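Long-range contact in 3-dehydroshikimate dehydratase (Bacillus anthracis, PDB 3DX5), which catalyses the manganese-dependent dehydration of 3-dehydroshikimate to 3,4-dihydroxybenzoate, a building block of the siderophore petrobactin: residues N99-F113 with M137-T151. Sequence-based numbering, arbitrary orientation.
Sequences NKIRTFAGQKGSADF and MYVLLETHPNTLTDT. With MN (manganese (II) ion), chain B; DHB (3,4-dihydroxybenzoic acid), chain D.
Arg102 NH2 is shared between two acceptors: it lies 2.7 Å from Glu142 OE1, in a salt bridge, and 2.8 Å from O2 of the 3,4-dihydroxybenzoate carboxylate. OE1 sits in the guanidinium plane, but NH2 meets it from above the carboxylate plane, 39° out. Bends at chi2 and chi3 curl the arginine so that its CD and NH2 both face OE1, while Asp69 O takes its NE. Glu142, with CG anti to the backbone N (chi1 -176°), extends its other oxygen, OE2, to manganese at 2.1 Å; Asp172, His198 and Glu253 complete the protein ligands. Phe104 CE2 lies over the centre of the guanidinium, while the same ring turns its CE1 edge onto the face of His144, 3.4 Å from His144 CG, with the planes at 51°. These groups stem from the C-terminal ends of strands 100-103 and 138-142, which pair in parallel, Leu140 N to Ile101 O measuring 2.9 Å, as TIM-barrel neighbours joined through helix 115-134. Beyond the strands the loops stay paired: Leu148 N bonds Ala105 O, Leu148 CD2 sits over the Phe113 ring, 3.6 Å from its centroid (CH-pi), and Asp150 OD1 receives Ser110 OG at 2.6 Å through its syn lone pair. Because O3 of the bound product also ligates manganese, the Glu142 bridge between metal and arginine probably sets the substrate carboxylate relative to the metal and to His144, the presumed proton acceptor.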
loop_
_atom_site.group_PDB
_atom_site.type_symbol
_atom_site.label_atom_id
_atom_site.label_comp_id
_atom_site.label_asym_id
_atom_site.label_seq_id
_atom_site.Cartn_x
_atom_site.Cartn_y
_atom_site.Cartn_z
ATOM N N ASN A 99 17.405 -4.043 17.293
ATOM C CA ASN A 99 18.042 -5.330 17.064
ATOM C C ASN A 99 17.054 -6.394 16.569
ATOM O O ASN A 99 17.344 -7.599 16.697
ATOM C CB ASN A 99 18.753 -5.809 18.348
ATOM C CG ASN A 99 17.770 -6.155 19.476
ATOM O OD1 ASN A 99 16.571 -5.807 19.433
ATOM N ND2 ASN A 99 18.262 -6.877 20.473
ATOM N N LYS A 100 15.897 -5.993 16.016
ATOM C CA LYS A 100 14.908 -6.988 15.569
ATOM C C LYS A 100 14.372 -6.715 14.166
ATOM O O LYS A 100 14.108 -5.544 13.805
ATOM C CB LYS A 100 13.697 -7.028 16.536
ATOM C CG LYS A 100 14.051 -7.265 17.988
ATOM C CD LYS A 100 12.809 -7.204 18.902
ATOM C CE LYS A 100 13.212 -7.317 20.381
ATOM N NZ LYS A 100 14.152 -6.237 20.832
ATOM N N ILE A 101 14.217 -7.795 13.387
ATOM C CA ILE A 101 13.638 -7.804 12.050
ATOM C C ILE A 101 12.487 -8.829 11.991
ATOM O O ILE A 101 12.685 -10.028 12.253
ATOM C CB ILE A 101 14.669 -8.227 10.961
ATOM C CG1 ILE A 101 15.887 -7.296 10.943
ATOM C CG2 ILE A 101 14.005 -8.284 9.572
ATOM C CD1 ILE A 101 15.566 -5.758 10.817
ATOM N N ARG A 102 11.303 -8.369 11.605
ATOM C CA ARG A 102 10.156 -9.248 11.496
ATOM C C ARG A 102 10.088 -9.808 10.070
ATOM O O ARG A 102 10.211 -9.072 9.087
ATOM C CB ARG A 102 8.880 -8.437 11.818
ATOM C CG ARG A 102 7.527 -9.219 11.843
ATOM C CD ARG A 102 6.985 -9.726 10.455
ATOM N NE ARG A 102 6.886 -8.756 9.352
ATOM C CZ ARG A 102 5.840 -7.958 9.152
ATOM N NH1 ARG A 102 5.831 -7.122 8.103
ATOM N NH2 ARG A 102 4.807 -7.997 10.010
ATOM N N THR A 103 9.891 -11.111 9.957
ATOM C CA THR A 103 9.619 -11.715 8.657
ATOM C C THR A 103 8.573 -12.806 8.800
ATOM O O THR A 103 8.134 -13.108 9.919
ATOM C CB THR A 103 10.913 -12.218 7.943
ATOM O OG1 THR A 103 10.602 -12.550 6.586
ATOM C CG2 THR A 103 11.512 -13.477 8.622
ATOM N N PHE A 104 8.129 -13.339 7.670
ATOM C CA PHE A 104 7.121 -14.406 7.625
ATOM C C PHE A 104 7.790 -15.681 7.171
ATOM O O PHE A 104 8.752 -15.628 6.398
ATOM C CB PHE A 104 5.978 -14.033 6.670
ATOM C CG PHE A 104 5.161 -12.870 7.169
ATOM C CD1 PHE A 104 4.252 -13.037 8.210
ATOM C CD2 PHE A 104 5.339 -11.598 6.637
ATOM C CE1 PHE A 104 3.525 -11.968 8.703
ATOM C CE2 PHE A 104 4.587 -10.520 7.116
ATOM C CZ PHE A 104 3.701 -10.704 8.143
ATOM N N ALA A 105 7.307 -16.823 7.633
ATOM C CA ALA A 105 7.926 -18.090 7.282
ATOM C C ALA A 105 7.127 -18.734 6.162
ATOM O O ALA A 105 6.246 -19.559 6.401
ATOM C CB ALA A 105 7.991 -19.011 8.495
ATOM N N GLY A 106 7.435 -18.342 4.939
ATOM C CA GLY A 106 6.779 -18.912 3.771
ATOM C C GLY A 106 5.505 -18.196 3.383
ATOM O O GLY A 106 5.053 -17.300 4.085
ATOM N N GLN A 107 4.929 -18.618 2.262
ATOM C CA GLN A 107 3.794 -17.932 1.650
ATOM C C GLN A 107 2.620 -18.906 1.430
ATOM O O GLN A 107 1.729 -18.632 0.629
ATOM C CB GLN A 107 4.198 -17.357 0.274
ATOM C CG GLN A 107 5.308 -16.291 0.253
ATOM C CD GLN A 107 5.759 -15.958 -1.189
ATOM O OE1 GLN A 107 6.190 -16.836 -1.953
ATOM N NE2 GLN A 107 5.645 -14.698 -1.555
ATOM N N LYS A 108 2.644 -20.058 2.094
ATOM C CA LYS A 108 1.481 -20.967 2.110
ATOM C C LYS A 108 1.459 -21.678 3.439
ATOM O O LYS A 108 2.481 -21.713 4.156
ATOM C CB LYS A 108 1.525 -21.971 0.956
ATOM C CG LYS A 108 2.689 -22.958 1.061
ATOM C CD LYS A 108 2.803 -23.795 -0.219
ATOM C CE LYS A 108 3.999 -24.713 -0.143
ATOM N NZ LYS A 108 3.952 -25.741 -1.236
ATOM N N GLY A 109 0.288 -22.211 3.768
ATOM C CA GLY A 109 0.037 -22.901 5.032
ATOM C C GLY A 109 0.935 -24.109 5.265
ATOM O O GLY A 109 1.352 -24.751 4.311
ATOM N N SER A 110 1.217 -24.428 6.532
ATOM C CA SER A 110 2.087 -25.574 6.859
ATOM C C SER A 110 1.606 -26.883 6.254
ATOM O O SER A 110 2.424 -27.708 5.850
ATOM C CB SER A 110 2.237 -25.751 8.379
ATOM O OG SER A 110 0.959 -25.817 8.989
ATOM N N ALA A 111 0.288 -27.086 6.205
ATOM C CA ALA A 111 -0.276 -28.336 5.692
ATOM C C ALA A 111 0.014 -28.510 4.203
ATOM O O ALA A 111 -0.102 -29.623 3.694
ATOM C CB ALA A 111 -1.802 -28.424 5.943
ATOM N N ASP A 112 0.383 -27.424 3.526
ATOM C CA ASP A 112 0.627 -27.471 2.090
ATOM C C ASP A 112 2.089 -27.641 1.703
ATOM O O ASP A 112 2.398 -27.651 0.514
ATOM C CB ASP A 112 0.089 -26.211 1.404
ATOM C CG ASP A 112 -1.436 -26.162 1.388
ATOM O OD1 ASP A 112 -2.105 -27.218 1.282
ATOM O OD2 ASP A 112 -1.968 -25.054 1.480
ATOM N N PHE A 113 2.985 -27.738 2.687
ATOM C CA PHE A 113 4.394 -28.031 2.415
ATOM C C PHE A 113 4.579 -29.534 2.366
ATOM O O PHE A 113 4.015 -30.228 3.197
ATOM C CB PHE A 113 5.282 -27.494 3.527
ATOM C CG PHE A 113 5.597 -26.029 3.407
ATOM C CD1 PHE A 113 4.647 -25.052 3.757
ATOM C CD2 PHE A 113 6.840 -25.624 2.960
ATOM C CE1 PHE A 113 4.945 -23.703 3.655
ATOM C CE2 PHE A 113 7.154 -24.261 2.859
ATOM C CZ PHE A 113 6.205 -23.298 3.211
HETATM N N MSE A 137 21.525 -9.362 15.988
HETATM C CA MSE A 137 20.143 -9.018 15.713
HETATM C C MSE A 137 19.310 -10.287 15.649
HETATM O O MSE A 137 19.811 -11.343 15.280
HETATM C CB MSE A 137 20.061 -8.266 14.382
HETATM C CG MSE A 137 20.705 -6.874 14.419
HETATM SE SE MSE A 137 20.818 -6.158 12.616
HETATM C CE MSE A 137 22.009 -4.586 12.894
ATOM N N TYR A 138 18.036 -10.171 16.008
ATOM C CA TYR A 138 17.125 -11.305 16.065
ATOM C C TYR A 138 16.166 -11.268 14.905
ATOM O O TYR A 138 15.661 -10.176 14.526
ATOM C CB TYR A 138 16.338 -11.318 17.377
ATOM C CG TYR A 138 17.241 -11.475 18.582
ATOM C CD1 TYR A 138 17.671 -12.747 19.001
ATOM C CD2 TYR A 138 17.742 -10.352 19.246
ATOM C CE1 TYR A 138 18.545 -12.905 20.080
ATOM C CE2 TYR A 138 18.622 -10.498 20.349
ATOM C CZ TYR A 138 18.991 -11.784 20.757
ATOM O OH TYR A 138 19.849 -11.939 21.810
ATOM N N VAL A 139 15.883 -12.470 14.383
ATOM C CA VAL A 139 14.871 -12.662 13.357
ATOM C C VAL A 139 13.588 -13.136 14.036
ATOM O O VAL A 139 13.537 -14.232 14.606
ATOM C CB VAL A 139 15.344 -13.727 12.313
ATOM C CG1 VAL A 139 14.248 -14.013 11.264
ATOM C CG2 VAL A 139 16.618 -13.267 11.670
ATOM N N LEU A 140 12.533 -12.330 13.959
ATOM C CA LEU A 140 11.254 -12.706 14.539
ATOM C C LEU A 140 10.294 -13.173 13.468
ATOM O O LEU A 140 9.926 -12.393 12.565
ATOM C CB LEU A 140 10.622 -11.515 15.265
ATOM C CG LEU A 140 11.137 -11.258 16.690
ATOM C CD1 LEU A 140 12.640 -10.798 16.665
ATOM C CD2 LEU A 140 10.267 -10.239 17.381
ATOM N N LEU A 141 9.851 -14.424 13.570
ATOM C CA LEU A 141 8.807 -14.898 12.681
ATOM C C LEU A 141 7.487 -14.513 13.285
ATOM O O LEU A 141 7.260 -14.691 14.490
ATOM C CB LEU A 141 8.865 -16.438 12.514
ATOM C CG LEU A 141 10.205 -17.003 12.011
ATOM C CD1 LEU A 141 10.130 -18.557 11.963
ATOM C CD2 LEU A 141 10.614 -16.420 10.661
ATOM N N GLU A 142 6.612 -13.982 12.455
ATOM C CA GLU A 142 5.279 -13.589 12.910
ATOM C C GLU A 142 4.315 -14.796 12.774
ATOM O O GLU A 142 4.363 -15.506 11.789
ATOM C CB GLU A 142 4.803 -12.371 12.097
ATOM C CG GLU A 142 3.464 -11.840 12.568
ATOM C CD GLU A 142 3.248 -10.418 12.140
ATOM O OE1 GLU A 142 4.213 -9.626 12.108
ATOM O OE2 GLU A 142 2.095 -10.095 11.850
ATOM N N THR A 143 3.493 -15.058 13.780
ATOM C CA THR A 143 2.486 -16.110 13.693
ATOM C C THR A 143 1.347 -15.621 12.749
ATOM O O THR A 143 0.681 -14.611 13.028
ATOM C CB THR A 143 1.935 -16.458 15.081
ATOM O OG1 THR A 143 1.520 -15.255 15.710
ATOM C CG2 THR A 143 3.037 -17.135 16.004
ATOM N N HIS A 144 1.166 -16.339 11.642
ATOM C CA HIS A 144 0.300 -15.937 10.535
ATOM C C HIS A 144 -0.332 -17.111 9.797
ATOM O O HIS A 144 0.353 -18.110 9.567
ATOM C CB HIS A 144 1.123 -15.185 9.491
ATOM C CG HIS A 144 0.680 -13.785 9.321
ATOM N ND1 HIS A 144 0.267 -13.274 8.112
ATOM C CD2 HIS A 144 0.490 -12.804 10.241
ATOM C CE1 HIS A 144 -0.075 -12.008 8.278
ATOM N NE2 HIS A 144 0.045 -11.704 9.564
ATOM N N PRO A 145 -1.638 -16.982 9.424
ATOM C CA PRO A 145 -2.262 -17.992 8.567
ATOM C C PRO A 145 -1.538 -18.026 7.199
ATOM O O PRO A 145 -0.866 -17.049 6.804
ATOM C CB PRO A 145 -3.714 -17.505 8.423
ATOM C CG PRO A 145 -3.600 -15.986 8.634
ATOM C CD PRO A 145 -2.533 -15.828 9.669
ATOM N N ASN A 146 -1.621 -19.162 6.518
ATOM C CA ASN A 146 -0.978 -19.283 5.190
ATOM C C ASN A 146 0.540 -19.132 5.226
ATOM O O ASN A 146 1.147 -18.643 4.280
ATOM C CB ASN A 146 -1.670 -18.332 4.161
ATOM C CG ASN A 146 -3.188 -18.574 4.107
ATOM O OD1 ASN A 146 -4.003 -17.681 4.381
ATOM N ND2 ASN A 146 -3.559 -19.811 3.859
ATOM N N THR A 147 1.141 -19.520 6.353
ATOM C CA THR A 147 2.600 -19.591 6.501
ATOM C C THR A 147 2.927 -20.845 7.316
ATOM O O THR A 147 2.008 -21.549 7.759
ATOM C CB THR A 147 3.207 -18.358 7.211
ATOM O OG1 THR A 147 2.947 -18.438 8.611
ATOM C CG2 THR A 147 2.674 -17.015 6.629
ATOM N N LEU A 148 4.207 -21.118 7.540
ATOM C CA LEU A 148 4.602 -22.254 8.397
ATOM C C LEU A 148 4.216 -22.058 9.864
ATOM O O LEU A 148 4.127 -23.035 10.642
ATOM C CB LEU A 148 6.100 -22.543 8.271
ATOM C CG LEU A 148 6.525 -23.213 6.926
ATOM C CD1 LEU A 148 8.017 -22.992 6.682
ATOM C CD2 LEU A 148 6.199 -24.727 6.878
ATOM N N THR A 149 3.951 -20.810 10.247
ATOM C CA THR A 149 3.547 -20.516 11.637
ATOM C C THR A 149 2.024 -20.365 11.776
ATOM O O THR A 149 1.532 -19.609 12.623
ATOM C CB THR A 149 4.213 -19.242 12.153
ATOM O OG1 THR A 149 3.801 -18.136 11.341
ATOM C CG2 THR A 149 5.738 -19.358 12.089
ATOM N N ASP A 150 1.275 -21.073 10.945
ATOM C CA ASP A 150 -0.171 -20.943 10.976
ATOM C C ASP A 150 -0.830 -21.783 12.068
ATOM O O ASP A 150 -2.042 -21.699 12.227
ATOM C CB ASP A 150 -0.794 -21.274 9.609
ATOM C CG ASP A 150 -0.521 -22.685 9.144
ATOM O OD1 ASP A 150 0.259 -23.427 9.777
ATOM O OD2 ASP A 150 -1.071 -23.058 8.086
ATOM N N THR A 151 -0.081 -22.637 12.768
ATOM C CA THR A 151 -0.651 -23.316 13.923
ATOM C C THR A 151 0.386 -23.273 15.041
ATOM O O THR A 151 1.588 -23.129 14.773
ATOM C CB THR A 151 -1.030 -24.823 13.676
ATOM O OG1 THR A 151 0.162 -25.611 13.650
ATOM C CG2 THR A 151 -1.861 -25.054 12.373
HETATM MN MN MN B . 0.595 -8.836 12.545
HETATM C C1 DHB D . 0.693 -7.854 7.786
HETATM C C2 DHB D . 0.606 -8.235 9.121
HETATM C C3 DHB D . -0.558 -8.836 9.612
HETATM O O3 DHB D . -0.717 -9.243 10.911
HETATM C C4 DHB D . -1.663 -9.079 8.681
HETATM O O4 DHB D . -2.767 -9.670 9.190
HETATM C C5 DHB D . -1.553 -8.721 7.341
HETATM C C6 DHB D . -0.366 -8.102 6.908
HETATM C C DHB D . 1.965 -7.183 7.293
HETATM O O1 DHB D . 2.147 -6.851 6.118
HETATM O O2 DHB D . 2.936 -6.911 8.162
HETATM O O HOH W 1 4.927 -16.450 9.245
HETATM O O HOH W 2 -1.834 -25.399 7.069
#